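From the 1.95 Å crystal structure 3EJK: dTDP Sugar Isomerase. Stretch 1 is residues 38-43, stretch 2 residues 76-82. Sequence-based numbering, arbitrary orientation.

Stretch 1, residues 38-43: VLHMLR
Stretch 2, residues 76-82: QLFAVPV

At the centre of the contact, Met41, a selenomethionine, faces Ala79 with CA atoms 6.8 Å apart. Its side chain is extended (chi1, chi2 and chi3 all t) and runs obliquely over the Ala79 methyl toward Leu77: Met41 CG is 4.0 Å from Ala79 CB, and the terminal Met41 CE reaches 3.0 Å from Leu77 O and 4.0 Å from Ala79 N. The first of these is a tight approach of a methyl to a carbonyl oxygen. The short methyl of Ala79 leaves the backbone within reach of this long, unbranched chain. The two nearly antiparallel strands, 38-43 and 76-82, pack through their side chains with no hydrogen bond between them; their N-to-C directions make an angle of 167° and their axes approach to 8.5 Å.

On one flank, Leu39 (m, t) meets Pro81, CA to CA 7.2 Å, with Leu39 CD1 3.9 Å from Pro81 CB; the proline ring, pucker C-gamma endo, offers a compact apolar surface. On the other, Leu42 (t, p) meets Leu77 (m, t), Leu42 CD2 lying 3.8 Å from Leu77 CD1. All six of these residues are buried and direct CA-to-CB toward the opposing stretch, and together the strands bury 256 Å².

Leu77, Ala79 and Pro81 alternate with Phe78 and Val80 along an extended backbone; Phe78 (chi1 -82°) points away. In the first strand Met41 departs from regular beta geometry at phi/psi -138/-65, and Leu42 at -157/141 follows it toward the partner, so two successive side chains serve the contact. Pro81 turns to -79/-15.

At the polar edge, His40 (chi1 m), Arg43 (m, t, p, chi4 101°) and Gln76 (m, m) have side chains out of reach of the opposing stretch; His40 NE2, Arg43 NH1 and Gln76 OE1 are hydrogen-bonded elsewhere in the structure.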

# COMPACT_ATOMS: atom_id res chain seq x y z
N VAL A 38 10.10 5.42 -5.38
CA VAL A 38 9.06 5.80 -4.42
C VAL A 38 7.80 6.03 -5.25
O VAL A 38 7.81 6.76 -6.27
CB VAL A 38 9.44 7.05 -3.63
CG1 VAL A 38 8.26 7.58 -2.86
CG2 VAL A 38 10.63 6.75 -2.70
N LEU A 39 6.74 5.39 -4.83
CA LEU A 39 5.46 5.46 -5.51
C LEU A 39 4.41 6.14 -4.67
O LEU A 39 4.05 5.67 -3.59
CB LEU A 39 5.00 4.05 -5.86
CG LEU A 39 6.05 3.17 -6.53
CD1 LEU A 39 5.56 1.74 -6.64
CD2 LEU A 39 6.41 3.77 -7.89
N HIS A 40 3.92 7.27 -5.17
CA HIS A 40 2.87 7.98 -4.45
C HIS A 40 1.52 7.31 -4.57
O HIS A 40 1.27 6.50 -5.46
CB HIS A 40 2.71 9.43 -4.87
CG HIS A 40 3.83 10.31 -4.44
ND1 HIS A 40 3.99 11.60 -4.89
CD2 HIS A 40 4.89 10.05 -3.63
CE1 HIS A 40 5.07 12.13 -4.33
NE2 HIS A 40 5.64 11.20 -3.58
N MSE A 41 0.67 7.67 -3.64
CA MSE A 41 -0.72 7.24 -3.66
C MSE A 41 -1.68 8.37 -3.28
O MSE A 41 -2.50 8.82 -4.10
CB MSE A 41 -0.96 6.04 -2.75
CG MSE A 41 -2.35 5.51 -2.99
SE MSE A 41 -2.82 3.97 -1.95
CE MSE A 41 -4.67 3.66 -2.65
N LEU A 42 -1.57 8.82 -2.04
CA LEU A 42 -2.49 9.85 -1.54
C LEU A 42 -1.94 10.65 -0.39
O LEU A 42 -1.24 10.13 0.48
CB LEU A 42 -3.79 9.15 -1.10
CG LEU A 42 -5.13 9.87 -1.01
CD1 LEU A 42 -5.53 10.49 -2.35
CD2 LEU A 42 -6.15 8.83 -0.51
N ARG A 43 -2.24 11.93 -0.43
CA ARG A 43 -1.90 12.87 0.63
C ARG A 43 -3.17 13.53 1.14
O ARG A 43 -4.21 13.54 0.49
CB ARG A 43 -0.98 13.98 0.14
CG ARG A 43 0.45 13.62 -0.05
CD ARG A 43 1.08 14.69 -0.90
NE ARG A 43 1.07 16.01 -0.28
CZ ARG A 43 2.13 16.55 0.33
NH1 ARG A 43 3.25 15.86 0.40
NH2 ARG A 43 2.09 17.76 0.86
N GLN A 76 -14.03 3.88 -3.33
CA GLN A 76 -12.75 3.19 -3.44
C GLN A 76 -11.73 4.07 -4.14
O GLN A 76 -12.08 4.86 -5.03
CB GLN A 76 -12.87 1.88 -4.25
CG GLN A 76 -14.14 1.07 -4.04
CD GLN A 76 -14.46 0.74 -2.60
OE1 GLN A 76 -13.58 0.38 -1.81
NE2 GLN A 76 -15.75 0.81 -2.26
N LEU A 77 -10.49 3.95 -3.68
CA LEU A 77 -9.32 4.61 -4.31
C LEU A 77 -8.22 3.55 -4.46
O LEU A 77 -7.48 3.25 -3.52
CB LEU A 77 -8.82 5.84 -3.55
CG LEU A 77 -9.74 7.05 -3.54
CD1 LEU A 77 -9.16 8.14 -2.64
CD2 LEU A 77 -9.95 7.57 -4.93
N PHE A 78 -8.18 2.99 -5.66
CA PHE A 78 -7.26 1.92 -6.05
C PHE A 78 -5.96 2.43 -6.63
O PHE A 78 -5.94 3.31 -7.49
CB PHE A 78 -7.87 1.05 -7.17
CG PHE A 78 -8.83 -0.02 -6.73
CD1 PHE A 78 -9.41 -0.01 -5.49
CD2 PHE A 78 -9.20 -1.01 -7.63
CE1 PHE A 78 -10.31 -1.01 -5.11
CE2 PHE A 78 -10.13 -2.01 -7.27
CZ PHE A 78 -10.68 -1.99 -6.00
N ALA A 79 -4.89 1.80 -6.18
CA ALA A 79 -3.56 1.95 -6.79
C ALA A 79 -2.97 0.56 -6.88
O ALA A 79 -3.28 -0.29 -6.06
CB ALA A 79 -2.65 2.93 -6.06
N VAL A 80 -2.17 0.32 -7.91
CA VAL A 80 -1.56 -1.00 -8.15
C VAL A 80 -0.03 -0.87 -8.25
O VAL A 80 0.53 -0.76 -9.34
CB VAL A 80 -2.15 -1.65 -9.42
CG1 VAL A 80 -1.48 -2.99 -9.69
CG2 VAL A 80 -3.71 -1.84 -9.27
N PRO A 81 0.64 -0.90 -7.11
CA PRO A 81 2.10 -0.68 -7.10
C PRO A 81 2.93 -1.88 -7.50
O PRO A 81 4.12 -1.74 -7.79
CB PRO A 81 2.40 -0.32 -5.65
CG PRO A 81 1.26 -0.88 -4.87
CD PRO A 81 0.09 -1.08 -5.77
N VAL A 82 2.29 -3.03 -7.50
CA VAL A 82 2.96 -4.28 -7.92
C VAL A 82 2.09 -5.00 -8.94
O VAL A 82 0.88 -5.16 -8.74
CB VAL A 82 3.29 -5.20 -6.72
CG1 VAL A 82 3.87 -6.55 -7.18
CG2 VAL A 82 4.27 -4.48 -5.77